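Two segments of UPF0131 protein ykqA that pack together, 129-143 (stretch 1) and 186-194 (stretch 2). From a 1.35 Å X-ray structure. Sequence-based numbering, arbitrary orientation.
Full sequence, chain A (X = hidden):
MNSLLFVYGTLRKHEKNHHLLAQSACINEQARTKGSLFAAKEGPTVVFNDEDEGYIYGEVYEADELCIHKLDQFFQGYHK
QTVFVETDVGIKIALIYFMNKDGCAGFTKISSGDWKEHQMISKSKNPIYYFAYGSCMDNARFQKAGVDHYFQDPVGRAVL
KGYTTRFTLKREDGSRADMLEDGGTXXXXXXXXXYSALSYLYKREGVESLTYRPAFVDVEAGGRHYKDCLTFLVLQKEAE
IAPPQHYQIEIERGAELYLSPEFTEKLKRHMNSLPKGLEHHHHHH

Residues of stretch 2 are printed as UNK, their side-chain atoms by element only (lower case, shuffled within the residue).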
ATOM      1  N   TYR A 129       8.299  10.240   0.643  1.00  7.69           N
ATOM      2  CA  TYR A 129       8.203  10.091  -0.810  1.00  8.52           C
ATOM      3  C   TYR A 129       6.806   9.497  -1.024  1.00  7.43           C
ATOM      4  O   TYR A 129       6.511   8.373  -0.639  1.00  8.75           O
ATOM      5  CB  TYR A 129       9.322   9.182  -1.288  1.00  9.13           C
ATOM      6  CG  TYR A 129      10.616   9.947  -1.256  1.00 10.57           C
ATOM      7  CD1 TYR A 129      10.918  10.848  -2.275  1.00 13.13           C
ATOM      8  CD2 TYR A 129      11.482   9.867  -0.188  1.00 13.42           C
ATOM      9  CE1 TYR A 129      12.077  11.611  -2.244  1.00 16.26           C
ATOM     10  CE2 TYR A 129      12.600  10.651  -0.126  1.00 15.24           C
ATOM     11  CZ  TYR A 129      12.919  11.486  -1.136  1.00 13.04           C
ATOM     12  OH  TYR A 129      14.057  12.263  -1.065  1.00 19.46           O
ATOM     13  N   TYR A 130       5.943  10.289  -1.636  1.00  6.75           N
ATOM     14  CA  TYR A 130       4.523  10.037  -1.828  1.00  6.20           C
ATOM     15  C   TYR A 130       4.244   9.739  -3.299  1.00  6.89           C
ATOM     16  O   TYR A 130       4.496  10.571  -4.179  1.00  7.57           O
ATOM     17  CB  TYR A 130       3.680  11.218  -1.355  1.00  7.39           C
ATOM     18  CG  TYR A 130       2.220  11.126  -1.750  1.00  7.06           C
ATOM     19  CD1 TYR A 130       1.482  10.015  -1.460  1.00  8.10           C
ATOM     20  CD2 TYR A 130       1.633  12.134  -2.459  1.00  7.81           C
ATOM     21  CE1 TYR A 130       0.196   9.874  -1.922  1.00  8.04           C
ATOM     22  CE2 TYR A 130       0.313  12.040  -2.913  1.00  8.73           C
ATOM     23  CZ  TYR A 130      -0.389  10.879  -2.637  1.00  8.50           C
ATOM     24  OH  TYR A 130      -1.662  10.733  -3.128  1.00 12.01           O
ATOM     25  N   PHE A 131       3.721   8.531  -3.555  1.00  6.50           N
ATOM     26  CA  PHE A 131       3.417   8.056  -4.929  1.00  6.34           C
ATOM     27  C   PHE A 131       1.920   8.220  -5.234  1.00  6.86           C
ATOM     28  O   PHE A 131       1.078   7.577  -4.570  1.00  7.90           O
ATOM     29  CB  PHE A 131       3.835   6.619  -5.054  1.00  8.32           C
ATOM     30  CG  PHE A 131       3.660   6.039  -6.405  1.00  8.15           C
ATOM     31  CD1 PHE A 131       4.463   6.375  -7.490  1.00 10.12           C
ATOM     32  CD2 PHE A 131       2.677   5.092  -6.648  1.00  9.22           C
ATOM     33  CE1 PHE A 131       4.253   5.815  -8.770  1.00 10.98           C
ATOM     34  CE2 PHE A 131       2.481   4.612  -7.962  1.00 11.67           C
ATOM     35  CZ  PHE A 131       3.271   4.935  -8.947  1.00 10.77           C
ATOM     36  N   ALA A 132       1.630   9.094  -6.178  1.00  7.25           N
ATOM     37  CA  ALA A 132       0.280   9.356  -6.598  1.00  7.99           C
ATOM     38  C   ALA A 132       0.050   8.761  -7.976  1.00  7.97           C
ATOM     39  O   ALA A 132       0.850   8.992  -8.895  1.00  9.42           O
ATOM     40  CB  ALA A 132       0.091  10.924  -6.715  1.00  9.16           C
ATOM     41  N   TYR A 133      -1.079   8.106  -8.160  1.00  8.11           N
ATOM     42  CA  TYR A 133      -1.414   7.408  -9.399  1.00  8.09           C
ATOM     43  C   TYR A 133      -2.748   7.850  -9.987  1.00  8.40           C
ATOM     44  O   TYR A 133      -3.144   7.355 -11.041  1.00  9.08           O
ATOM     45  CB  TYR A 133      -1.376   5.898  -9.177  1.00  8.28           C
ATOM     46  CG  TYR A 133      -2.310   5.433  -8.075  1.00  7.42           C
ATOM     47  CD1 TYR A 133      -1.842   5.249  -6.810  1.00  7.47           C
ATOM     48  CD2 TYR A 133      -3.654   5.280  -8.294  1.00  8.39           C
ATOM     49  CE1 TYR A 133      -2.713   4.891  -5.744  1.00  7.83           C
ATOM     50  CE2 TYR A 133      -4.499   4.920  -7.300  1.00  8.44           C
ATOM     51  CZ  TYR A 133      -4.050   4.749  -6.010  1.00  7.61           C
ATOM     52  OH  TYR A 133      -4.967   4.382  -5.084  1.00  9.09           O
ATOM     53  N   GLY A 134      -3.455   8.733  -9.314  1.00  9.60           N
ATOM     54  CA  GLY A 134      -4.717   9.215  -9.807  1.00 11.12           C
ATOM     55  C   GLY A 134      -4.825  10.727  -9.734  1.00  9.76           C
ATOM     56  O   GLY A 134      -3.992  11.404 -10.231  1.00 10.81           O
ATOM     57  N   SER A 135      -5.947  11.228  -9.155  1.00 11.25           N
ATOM     58  CA  SER A 135      -6.179  12.685  -9.173  1.00 11.08           C
ATOM     59  C   SER A 135      -5.182  13.464  -8.332  1.00  9.86           C
ATOM     60  O   SER A 135      -5.034  14.652  -8.558  1.00 11.13           O
ATOM     61  CB  SER A 135      -7.546  13.117  -8.813  1.00 13.17           C
ATOM     62  OG  SER A 135      -7.760  13.070  -7.446  1.00 13.33           O
ATOM     63  N   CYS A 136      -4.435  12.785  -7.448  1.00  9.09           N
ATOM     64  CA  CYS A 136      -3.334  13.480  -6.765  1.00  9.22           C
ATOM     65  C   CYS A 136      -2.142  13.751  -7.693  1.00  8.64           C
ATOM     66  O   CYS A 136      -1.200  14.404  -7.249  1.00 10.39           O
ATOM     67  CB  CYS A 136      -2.866  12.729  -5.528  1.00  8.59           C
ATOM     68  SG  CYS A 136      -4.118  12.800  -4.234  1.00 10.75           S
HETATM   69  N   MSE A 137      -2.167  13.295  -8.954  1.00  9.30           N
HETATM   70  CA  MSE A 137      -1.217  13.751  -9.948  1.00  9.53           C
HETATM   71  C   MSE A 137      -1.542  15.158 -10.488  1.00 10.98           C
HETATM   72  O   MSE A 137      -0.650  15.782 -11.040  1.00 12.96           O
HETATM   73  CB  MSE A 137      -1.180  12.784 -11.130  1.00 11.12           C
HETATM   74  CG  MSE A 137      -0.778  11.331 -10.732  1.00  9.75           C
HETATM   75 SE   MSE A 137      -0.504  10.225 -12.251  1.00 19.35          SE
HETATM   76  CE  MSE A 137      -2.217  10.133 -12.926  1.00 12.20           C
ATOM     77  N   ASP A 138      -2.767  15.631 -10.278  1.00 10.92           N
ATOM     78  CA  ASP A 138      -3.156  16.993 -10.622  1.00 12.20           C
ATOM     79  C   ASP A 138      -3.059  17.902  -9.417  1.00 11.56           C
ATOM     80  O   ASP A 138      -2.985  17.407  -8.266  1.00 13.65           O
ATOM     81  CB  ASP A 138      -4.626  16.958 -11.134  1.00 13.09           C
ATOM     82  CG  ASP A 138      -5.107  18.252 -11.609  1.00 14.84           C
ATOM     83  OD1 ASP A 138      -6.087  18.773 -11.018  1.00 17.82           O
ATOM     84  OD2 ASP A 138      -4.523  18.785 -12.547  1.00 17.70           O
ATOM     85  N   ASN A 139      -3.013  19.180  -9.648  1.00 13.30           N
ATOM     86  CA  ASN A 139      -2.814  20.142  -8.576  1.00 13.18           C
ATOM     87  C   ASN A 139      -4.004  21.008  -8.187  1.00 14.25           C
ATOM     88  O   ASN A 139      -3.870  21.765  -7.248  1.00 13.95           O
ATOM     89  CB  ASN A 139      -1.547  20.958  -8.742  1.00 15.33           C
ATOM     90  CG  ASN A 139      -1.664  21.954  -9.828  1.00 18.74           C
ATOM     91  OD1 ASN A 139      -0.850  22.893  -9.868  1.00 28.18           O
ATOM     92  ND2 ASN A 139      -2.636  21.816 -10.705  1.00 18.51           N
ATOM     93  N   ALA A 140      -5.131  20.929  -8.886  1.00 15.09           N
ATOM     94  CA  ALA A 140      -6.187  21.903  -8.598  1.00 15.36           C
ATOM     95  C   ALA A 140      -6.750  21.746  -7.189  1.00 15.66           C
ATOM     96  O   ALA A 140      -6.936  22.732  -6.506  1.00 17.23           O
ATOM     97  CB  ALA A 140      -7.301  21.785  -9.592  1.00 17.59           C
ATOM     98  N   ARG A 141      -6.995  20.533  -6.717  1.00 13.50           N
ATOM     99  CA  ARG A 141      -7.527  20.306  -5.360  1.00 13.95           C
ATOM    100  C   ARG A 141      -6.458  20.734  -4.343  1.00 11.92           C
ATOM    101  O   ARG A 141      -6.809  21.340  -3.354  1.00 13.84           O
ATOM    102  CB  ARG A 141      -8.041  18.897  -5.079  1.00 13.94           C
ATOM    103  CG  ARG A 141      -9.326  18.593  -5.816  1.00 18.11           C
ATOM    104  CD  ARG A 141      -9.833  17.202  -5.446  1.00 18.53           C
ATOM    105  NE  ARG A 141     -10.144  17.176  -4.009  1.00 20.68           N
ATOM    106  CZ  ARG A 141     -10.465  16.091  -3.317  1.00 16.99           C
ATOM    107  NH1 ARG A 141     -10.469  14.984  -3.962  1.00 16.94           N
ATOM    108  NH2 ARG A 141     -10.688  16.174  -1.978  1.00 19.12           N
ATOM    109  N   PHE A 142      -5.184  20.445  -4.586  1.00 11.66           N
ATOM    110  CA  PHE A 142      -4.144  20.950  -3.692  1.00 10.53           C
ATOM    111  C   PHE A 142      -4.249  22.453  -3.556  1.00 12.70           C
ATOM    112  O   PHE A 142      -4.132  23.034  -2.472  1.00 12.18           O
ATOM    113  CB  PHE A 142      -2.744  20.602  -4.159  1.00 10.11           C
ATOM    114  CG  PHE A 142      -2.409  19.120  -4.271  1.00  9.54           C
ATOM    115  CD1 PHE A 142      -1.559  18.709  -5.298  1.00 10.00           C
ATOM    116  CD2 PHE A 142      -2.833  18.175  -3.358  1.00  9.85           C
ATOM    117  CE1 PHE A 142      -1.166  17.382  -5.407  1.00 10.33           C
ATOM    118  CE2 PHE A 142      -2.417  16.821  -3.479  1.00  9.49           C
ATOM    119  CZ  PHE A 142      -1.619  16.443  -4.543  1.00  9.94           C
ATOM    120  N   GLN A 143      -4.349  23.121  -4.690  1.00 14.00           N
ATOM    121  CA  GLN A 143      -4.388  24.600  -4.687  1.00 14.51           C
ATOM    122  C   GLN A 143      -5.597  25.085  -3.898  1.00 15.42           C
ATOM    123  O   GLN A 143      -5.498  26.036  -3.128  1.00 17.75           O
ATOM    124  CB  GLN A 143      -4.450  25.139  -6.100  1.00 14.96           C
ATOM    125  CG  GLN A 143      -3.168  24.956  -6.858  1.00 16.94           C
ATOM    126  CD  GLN A 143      -3.254  25.378  -8.294  1.00 19.14           C
ATOM    127  OE1 GLN A 143      -2.270  25.902  -8.855  1.00 23.58           O
ATOM    128  NE2 GLN A 143      -4.433  25.245  -8.881  1.00 19.05           N
ATOM    129  N   UNK A 186       2.208  -0.200 -13.851  1.00 11.70           N
ATOM    130  CA  UNK A 186       1.610   1.094 -13.890  1.00 11.06           C
ATOM    131  C   UNK A 186       2.589   2.232 -13.672  1.00 10.81           C
ATOM    132  O   UNK A 186       3.782   1.970 -13.456  1.00 13.10           O
ATOM    133  o   UNK A 186      -0.460   2.171 -13.291  1.00 11.53           O
ATOM    134  c   UNK A 186       0.833   1.240 -11.451  1.00 11.24           C
ATOM    135  c   UNK A 186       0.431   1.093 -12.918  1.00 11.44           C
ATOM    136  N   UNK A 187       2.101   3.478 -13.772  1.00 10.02           N
ATOM    137  CA  UNK A 187       2.898   4.663 -13.590  1.00 11.01           C
ATOM    138  C   UNK A 187       2.167   5.618 -12.678  1.00  9.23           C
ATOM    139  O   UNK A 187       0.936   5.619 -12.598  1.00  9.67           O
ATOM    140  o   UNK A 187       4.337   6.611 -17.153  1.00 13.62           O
ATOM    141  o   UNK A 187       4.863   4.697 -18.136  1.00 15.60           O
ATOM    142  c   UNK A 187       4.412   5.364 -17.169  1.00 12.88           C
ATOM    143  c   UNK A 187       3.910   4.542 -15.990  1.00 13.06           C
ATOM    144  c   UNK A 187       3.210   5.386 -14.954  1.00 12.04           C
ATOM    145  N   UNK A 188       2.969   6.470 -12.050  1.00  9.47           N
ATOM    146  CA  UNK A 188       2.433   7.591 -11.281  1.00  9.55           C
ATOM    147  C   UNK A 188       3.493   8.636 -11.110  1.00  9.45           C
ATOM    148  O   UNK A 188       4.552   8.566 -11.735  1.00 10.85           O
ATOM    149  N   UNK A 189       3.229   9.586 -10.256  1.00 10.32           N
ATOM    150  CA  UNK A 189       4.147  10.719  -9.950  1.00 11.07           C
ATOM    151  C   UNK A 189       4.605  10.490  -8.492  1.00 10.32           C
ATOM    152  O   UNK A 189       3.790  10.312  -7.604  1.00  9.79           O
ATOM    153  c   UNK A 189       2.623  12.270 -11.351  1.00 19.09           C
ATOM    154  c   UNK A 189       3.381  12.112 -10.041  1.00 14.06           C
ATOM    155  c   UNK A 189       4.294  13.293  -9.783  1.00 18.32           C
ATOM    156  N   UNK A 190       5.898  10.574  -8.276  1.00  8.91           N
ATOM    157  CA  UNK A 190       6.471  10.538  -6.947  1.00  8.24           C
ATOM    158  C   UNK A 190       6.790  11.939  -6.536  1.00  8.37           C
ATOM    159  O   UNK A 190       7.510  12.676  -7.228  1.00  9.42           O
ATOM    160  c   UNK A 190       9.687   8.802  -5.633  1.00 11.36           C
ATOM    161  c   UNK A 190       8.319   9.415  -5.565  1.00  9.14           C
ATOM    162  c   UNK A 190       7.738   9.667  -6.927  1.00  9.61           C
ATOM    163  c   UNK A 190       7.363   8.533  -4.764  1.00 10.06           C
ATOM    164  N   UNK A 191       6.250  12.377  -5.400  1.00  7.72           N
ATOM    165  CA  UNK A 191       6.514  13.665  -4.809  1.00  7.28           C
ATOM    166  C   UNK A 191       7.390  13.541  -3.560  1.00  7.24           C
ATOM    167  O   UNK A 191       7.260  12.586  -2.800  1.00  8.57           O
ATOM    168  c   UNK A 191       2.115  15.386  -7.054  1.00  8.52           C
ATOM    169  c   UNK A 191       3.106  13.849  -5.508  1.00  8.53           C
ATOM    170  c   UNK A 191       4.177  14.674  -5.337  1.00  8.08           C
ATOM    171  c   UNK A 191       5.245  14.323  -4.329  1.00  7.96           C
ATOM    172  c   UNK A 191       4.192  15.869  -6.022  1.00  8.72           C
ATOM    173  c   UNK A 191       2.063  14.183  -6.403  1.00  9.15           C
ATOM    174  c   UNK A 191       3.206  16.224  -6.879  1.00  9.14           C
ATOM    175  o   UNK A 191       1.084  15.762  -7.896  1.00  9.74           O
ATOM    176  N   UNK A 192       8.309  14.478  -3.349  1.00  8.07           N
ATOM    177  CA  UNK A 192       9.009  14.618  -2.059  1.00  7.67           C
ATOM    178  C   UNK A 192       8.224  15.669  -1.251  1.00  8.40           C
ATOM    179  O   UNK A 192       8.125  16.828  -1.675  1.00  9.04           O
ATOM    180  n   UNK A 192      13.332  14.823  -2.041  1.00 16.53           N
ATOM    181  c   UNK A 192      12.606  15.754  -1.266  1.00  9.65           C
ATOM    182  n   UNK A 192      13.173  15.922  -4.086  1.00 18.57           N
ATOM    183  n   UNK A 192      14.234  13.896  -3.954  1.00 19.17           N
ATOM    184  c   UNK A 192      11.255  15.230  -1.032  1.00  8.87           C
ATOM    185  c   UNK A 192      10.417  15.116  -2.286  1.00  8.85           C
ATOM    186  c   UNK A 192      13.572  14.881  -3.361  1.00 18.12           C
ATOM    187  N   UNK A 193       7.639  15.240  -0.142  1.00  8.27           N
ATOM    188  CA  UNK A 193       6.793  16.119   0.671  1.00  7.43           C
ATOM    189  C   UNK A 193       7.288  16.148   2.128  1.00  7.75           C
ATOM    190  O   UNK A 193       7.863  15.161   2.607  1.00  8.23           O
ATOM    191  c   UNK A 193       3.561  13.999   1.347  1.00 10.27           C
ATOM    192  c   UNK A 193       5.326  15.723   0.600  1.00  8.74           C
ATOM    193  c   UNK A 193       4.797  15.622  -0.816  1.00  9.49           C
ATOM    194  c   UNK A 193       5.039  14.398   1.366  1.00  8.91           C
ATOM    195  N   UNK A 194       7.038  17.229   2.850  1.00  6.91           N
ATOM    196  CA  UNK A 194       7.315  17.223   4.254  1.00  7.61           C
ATOM    197  C   UNK A 194       6.297  16.351   4.995  1.00  7.02           C
ATOM    198  O   UNK A 194       5.159  16.233   4.594  1.00  7.94           O
ATOM    199  c   UNK A 194       6.561  18.538   2.386  1.00  9.44           C
ATOM    200  c   UNK A 194       7.257  19.478   3.360  1.00 12.29           C
ATOM    201  c   UNK A 194       7.225  18.715   4.675  1.00  9.32           C
TER
HETATM  202  O   HOH W   1      -1.884   5.452 -12.721  1.00  9.69           O

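Position 186 carries one carbon bearing an oxygen and a second carbon, and makes no contact with stretch 1, although its CA-to-CB bond points toward it. That three-atom fork is threonine.

Position 187 has three carbons in line, the third carrying two oxygens, and CB points away from stretch 1. Its backbone serves instead: a water donates to its O and to Tyr133 O, 2.8 Å in each case, bridging the two stretches just past the last bridge pair, Ala132 with position 189. A carboxylate on a two-methylene arm is glutamate.

Position 188 has no side-chain atoms, and Phe131 CZ approaches its bare backbone, 3.5 Å from N of 188. It is glycine. An ideal CB on Gly188 would lie 2.4 Å from Ala132 O and 2.8 Å from Phe131 CZ, both clashes.

Position 189 shows three carbons, one carrying the other two; one of the outer carbons lies 3.6 Å from CG of selenomethionine Met137. With no heteroatom, this is valine.

Position 190 has four carbons forked at the second. One terminal carbon lies 4.0 Å from Tyr129 CB and also 4.0 Å from Phe131 CB, so one methyl touches two side chains of the same sheet face. This is leucine.

At position 191, one carbon leads to a six-carbon ring bearing an oxygen. One ring carbon is 3.8 Å from Tyr130 CD2, another 3.8 Å from Ala132 CB, and the oxygen is 2.7 Å from Cys136 O. This is tyrosine; Tyr191 OH donates to Cys136 O, tying the strand to the 3-10 segment.

Position 192 extends through three carbons and a nitrogen to a carbon carrying two more nitrogens. The chain nitrogen lies 2.8 Å from Tyr129 OH, and one terminal nitrogen 3.3 Å from the same Tyr129 OH. A guanidinium means arginine: Arg192 NE donates to Tyr129 OH at 161°, and Arg192 NH2 adds a weak bond.

Position 193 has four carbons forked at the first, one arm two carbons long; the end of that arm reaches Tyr130 CB at 3.9 Å. This is isoleucine.

Position 194 has three carbons closing a ring onto its backbone N, out of reach of stretch 1: proline.

The contact is an antiparallel strand pairing, with N-to-C directions 153° apart. Reciprocal bonds join Tyr130 N to Tyr191 O (2.9 Å) and Tyr191 N to Tyr130 O (2.8 Å), then Ala132 N to Val189 O (2.9 Å) and Val189 N to Ala132 O (2.8 Å). This register places Tyr129, Phe131, Leu190 and Arg192 on one face and Tyr130, Ala132, Val189 and Tyr191 on the other. The two stretches together bury 773 Å², both sides summed.

Stretch 2 186-194: TEGVLYRIP
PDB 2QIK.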